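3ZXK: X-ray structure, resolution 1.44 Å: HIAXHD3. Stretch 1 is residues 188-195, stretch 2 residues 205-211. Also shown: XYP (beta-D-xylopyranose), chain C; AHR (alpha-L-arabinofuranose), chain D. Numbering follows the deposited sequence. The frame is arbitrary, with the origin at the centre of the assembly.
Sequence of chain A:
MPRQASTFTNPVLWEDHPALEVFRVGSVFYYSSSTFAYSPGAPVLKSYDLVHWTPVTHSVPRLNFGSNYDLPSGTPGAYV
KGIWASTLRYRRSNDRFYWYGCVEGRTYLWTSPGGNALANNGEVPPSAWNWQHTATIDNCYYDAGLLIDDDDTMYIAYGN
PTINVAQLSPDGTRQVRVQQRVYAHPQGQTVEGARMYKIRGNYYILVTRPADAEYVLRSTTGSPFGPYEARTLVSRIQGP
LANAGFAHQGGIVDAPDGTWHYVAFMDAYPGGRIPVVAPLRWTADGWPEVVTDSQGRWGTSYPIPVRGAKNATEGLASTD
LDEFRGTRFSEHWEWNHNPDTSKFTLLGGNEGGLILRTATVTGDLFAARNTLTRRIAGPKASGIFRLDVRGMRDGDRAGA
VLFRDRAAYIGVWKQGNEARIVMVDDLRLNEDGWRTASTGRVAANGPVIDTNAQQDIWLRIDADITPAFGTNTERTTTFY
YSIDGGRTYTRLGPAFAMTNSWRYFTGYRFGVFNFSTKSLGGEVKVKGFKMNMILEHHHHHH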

# COMPACT_ATOMS: atom_id res chain seq x y z
N GLY A 188 -21.14 22.77 -5.60
CA GLY A 188 -19.92 23.12 -4.88
C GLY A 188 -19.30 22.00 -4.05
O GLY A 188 -18.40 22.26 -3.26
N GLN A 189 -19.76 20.76 -4.25
CA GLN A 189 -19.19 19.59 -3.58
C GLN A 189 -17.77 19.38 -4.09
O GLN A 189 -17.48 19.55 -5.28
CB GLN A 189 -20.00 18.33 -3.88
CG GLN A 189 -21.39 18.26 -3.28
CD GLN A 189 -22.18 17.04 -3.76
OE1 GLN A 189 -21.67 16.19 -4.52
NE2 GLN A 189 -23.44 16.97 -3.36
N THR A 190 -16.89 18.95 -3.20
CA THR A 190 -15.52 18.60 -3.55
C THR A 190 -15.45 17.27 -4.30
O THR A 190 -16.00 16.27 -3.85
CB THR A 190 -14.69 18.48 -2.27
OG1 THR A 190 -14.66 19.76 -1.63
CG2 THR A 190 -13.25 18.01 -2.58
N VAL A 191 -14.80 17.27 -5.46
CA VAL A 191 -14.38 16.01 -6.05
C VAL A 191 -12.86 15.90 -6.18
O VAL A 191 -12.15 16.91 -6.14
CB VAL A 191 -15.09 15.73 -7.40
CG1 VAL A 191 -16.62 15.75 -7.22
CG2 VAL A 191 -14.68 16.73 -8.48
N GLU A 192 -12.37 14.67 -6.25
CA GLU A 192 -10.93 14.38 -6.38
C GLU A 192 -10.79 12.94 -6.91
O GLU A 192 -11.73 12.35 -7.41
CB GLU A 192 -10.16 14.57 -5.04
CG GLU A 192 -10.51 13.60 -3.91
CD GLU A 192 -9.60 13.72 -2.68
OE1 GLU A 192 -8.77 14.66 -2.58
OE2 GLU A 192 -9.71 12.88 -1.77
N GLY A 193 -9.59 12.38 -6.85
CA GLY A 193 -9.40 10.97 -7.22
C GLY A 193 -9.53 10.61 -8.69
O GLY A 193 -9.81 9.44 -9.01
N ALA A 194 -9.27 11.57 -9.60
CA ALA A 194 -9.39 11.35 -11.04
C ALA A 194 -8.70 10.08 -11.58
O ALA A 194 -7.55 9.79 -11.28
CB ALA A 194 -8.93 12.60 -11.81
N ARG A 195 -9.46 9.35 -12.40
CA ARG A 195 -8.92 8.33 -13.30
C ARG A 195 -9.47 8.68 -14.67
O ARG A 195 -10.65 9.10 -14.77
CB ARG A 195 -9.31 6.91 -12.85
CG ARG A 195 -8.26 6.21 -11.98
CD ARG A 195 -8.31 6.71 -10.56
NE ARG A 195 -7.23 6.09 -9.79
CZ ARG A 195 -5.97 6.53 -9.79
NH1 ARG A 195 -5.62 7.58 -10.53
NH2 ARG A 195 -5.07 5.94 -9.02
N ILE A 205 -13.95 10.48 -17.19
CA ILE A 205 -13.12 10.67 -16.00
C ILE A 205 -13.95 10.20 -14.82
O ILE A 205 -15.10 10.59 -14.67
CB ILE A 205 -12.70 12.15 -15.79
CG1 ILE A 205 -11.86 12.65 -16.98
CG2 ILE A 205 -11.91 12.28 -14.49
CD1 ILE A 205 -11.64 14.15 -17.01
N LEU A 206 -13.39 9.32 -14.00
CA LEU A 206 -14.02 8.93 -12.75
C LEU A 206 -13.47 9.80 -11.63
O LEU A 206 -12.25 9.98 -11.53
CB LEU A 206 -13.72 7.47 -12.43
CG LEU A 206 -14.89 6.52 -12.62
CD1 LEU A 206 -15.26 6.43 -14.10
CD2 LEU A 206 -14.53 5.15 -12.03
N VAL A 207 -14.37 10.32 -10.80
CA VAL A 207 -13.97 11.11 -9.62
C VAL A 207 -14.74 10.65 -8.40
O VAL A 207 -15.82 10.08 -8.53
CB VAL A 207 -14.17 12.64 -9.83
CG1 VAL A 207 -13.37 13.16 -11.02
CG2 VAL A 207 -15.66 13.00 -10.06
N THR A 208 -14.16 10.89 -7.23
CA THR A 208 -14.83 10.61 -5.96
C THR A 208 -15.24 11.89 -5.27
O THR A 208 -14.53 12.90 -5.34
CB THR A 208 -13.94 9.75 -5.00
OG1 THR A 208 -14.68 9.38 -3.82
CG2 THR A 208 -12.69 10.49 -4.55
N ARG A 209 -16.39 11.82 -4.59
CA ARG A 209 -16.74 12.80 -3.57
C ARG A 209 -16.34 12.18 -2.21
O ARG A 209 -16.98 11.22 -1.75
CB ARG A 209 -18.23 13.12 -3.62
CG ARG A 209 -18.59 14.15 -2.55
CD ARG A 209 -20.08 14.35 -2.41
NE ARG A 209 -20.76 13.17 -1.87
CZ ARG A 209 -22.08 13.07 -1.75
NH1 ARG A 209 -22.84 14.09 -2.11
NH2 ARG A 209 -22.63 11.97 -1.25
N PRO A 210 -15.26 12.68 -1.60
CA PRO A 210 -14.79 12.02 -0.39
C PRO A 210 -15.86 12.04 0.71
O PRO A 210 -16.44 13.10 0.93
CB PRO A 210 -13.61 12.88 0.07
CG PRO A 210 -13.17 13.61 -1.13
CD PRO A 210 -14.36 13.76 -2.03
N ALA A 211 -16.14 10.92 1.37
CA ALA A 211 -15.56 9.59 1.09
C ALA A 211 -16.66 8.60 0.76
O ALA A 211 -16.57 7.43 1.13
CB ALA A 211 -14.78 9.08 2.28
C1 XYP C . -10.54 13.07 3.42
C2 XYP C . -9.92 12.64 2.08
C3 XYP C . -8.52 13.21 1.89
C4 XYP C . -8.57 14.73 1.95
C5 XYP C . -9.80 15.23 2.72
O2 XYP C . -9.81 11.21 2.01
O3 XYP C . -8.00 12.79 0.62
O4 XYP C . -7.22 15.16 2.10
O5 XYP C . -10.06 14.36 3.82
O5 AHR D . -12.78 8.09 5.00
C5 AHR D . -11.34 8.05 5.04
C4 AHR D . -10.71 8.64 3.77
O4 AHR D . -11.11 10.00 3.60
C3 AHR D . -11.11 8.02 2.44
O3 AHR D . -10.39 6.83 2.14
C2 AHR D . -10.79 9.08 1.42
O2 AHR D . -11.72 9.07 0.32
C1 AHR D . -10.94 10.35 2.22

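Two strands, 192-195 and 205-209, run antiparallel, their axes 4.7 Å apart at closest approach and their directions 164° apart. Two hydrogen-bonded pairs fix the register, Glu192 with Thr208 and Arg195 with Leu206, and the count slips by one residue between them: a beta bulge.

Gly188 makes no contact, so the pairing opens with Gln189, whose CA-to-CB bond points toward the other stretch and whose amide meets Arg209. The bond from Arg209 NH1 to Gln189 OE1 is weak, at 3.4 Å. Gln189 NE2 lies nearer to Arg209 NH1, at 3.2 Å, but both are donors, so that approach earns no bond; NE2 merely sits at the edge of the guanidinium, near its plane.

Thr190 contributes mainly its carbonyl. Its O receives a CA-H...O contact from Arg209 CA at 3.6 Å and lies 3.5 Å from Pro210 CD. Proline has no amide hydrogen to offer, and Thr190 O is buried here without a hydrogen-bonding partner. Val191 then turns its side chain sideways, where its CB packs 3.9 Å from Val207 CG2, while its CA sits 3.2 Å from Thr208 O in another CA-H...O contact.

At Glu192 the backbone locks in both directions: Glu192 N donates to Thr208 O at 2.9 Å, and Thr208 N donates to Glu192 O at 2.8 Å. The two side chains share a face of the sheet, with Glu192 CG 3.9 Å from Thr208 CG2. Beyond this aliphatic contact, Glu192 OE2 passes 3.6 Å from Pro210 CG and accepts a hydrogen bond from O3 of the xylopyranose at 2.9 Å. One side chain thus packs on the neighbouring strand through its stem and binds sugar through its carboxylate.

Gly193 opens the bulge with phi 70° and psi 26°, a positive phi that favours glycine. Packing agrees with the backbone: an ideal CB would point toward the other stretch and come 3.0 Å from Thr208 CG2, a clash.

Ala194, the second residue of the bulge, sets its CB 4.0 Å from Ile205 CG2, a small apolar contact, and its CA meets Leu206 O at 3.2 Å. Arg195 restores the paired bonding: Arg195 N to Leu206 O is 3.0 Å, and Leu206 N to Arg195 O is 2.9 Å. Arg195 O also takes a CA-H...O contact from Ile205 CA at 3.2 Å. The Arg195 and Leu206 side chains start on the same face as Glu192 and Thr208, CB to CB 4.5 Å, but their ends lead away. Arg195 NH1 instead bonds to Ala194 O at 3.0 Å.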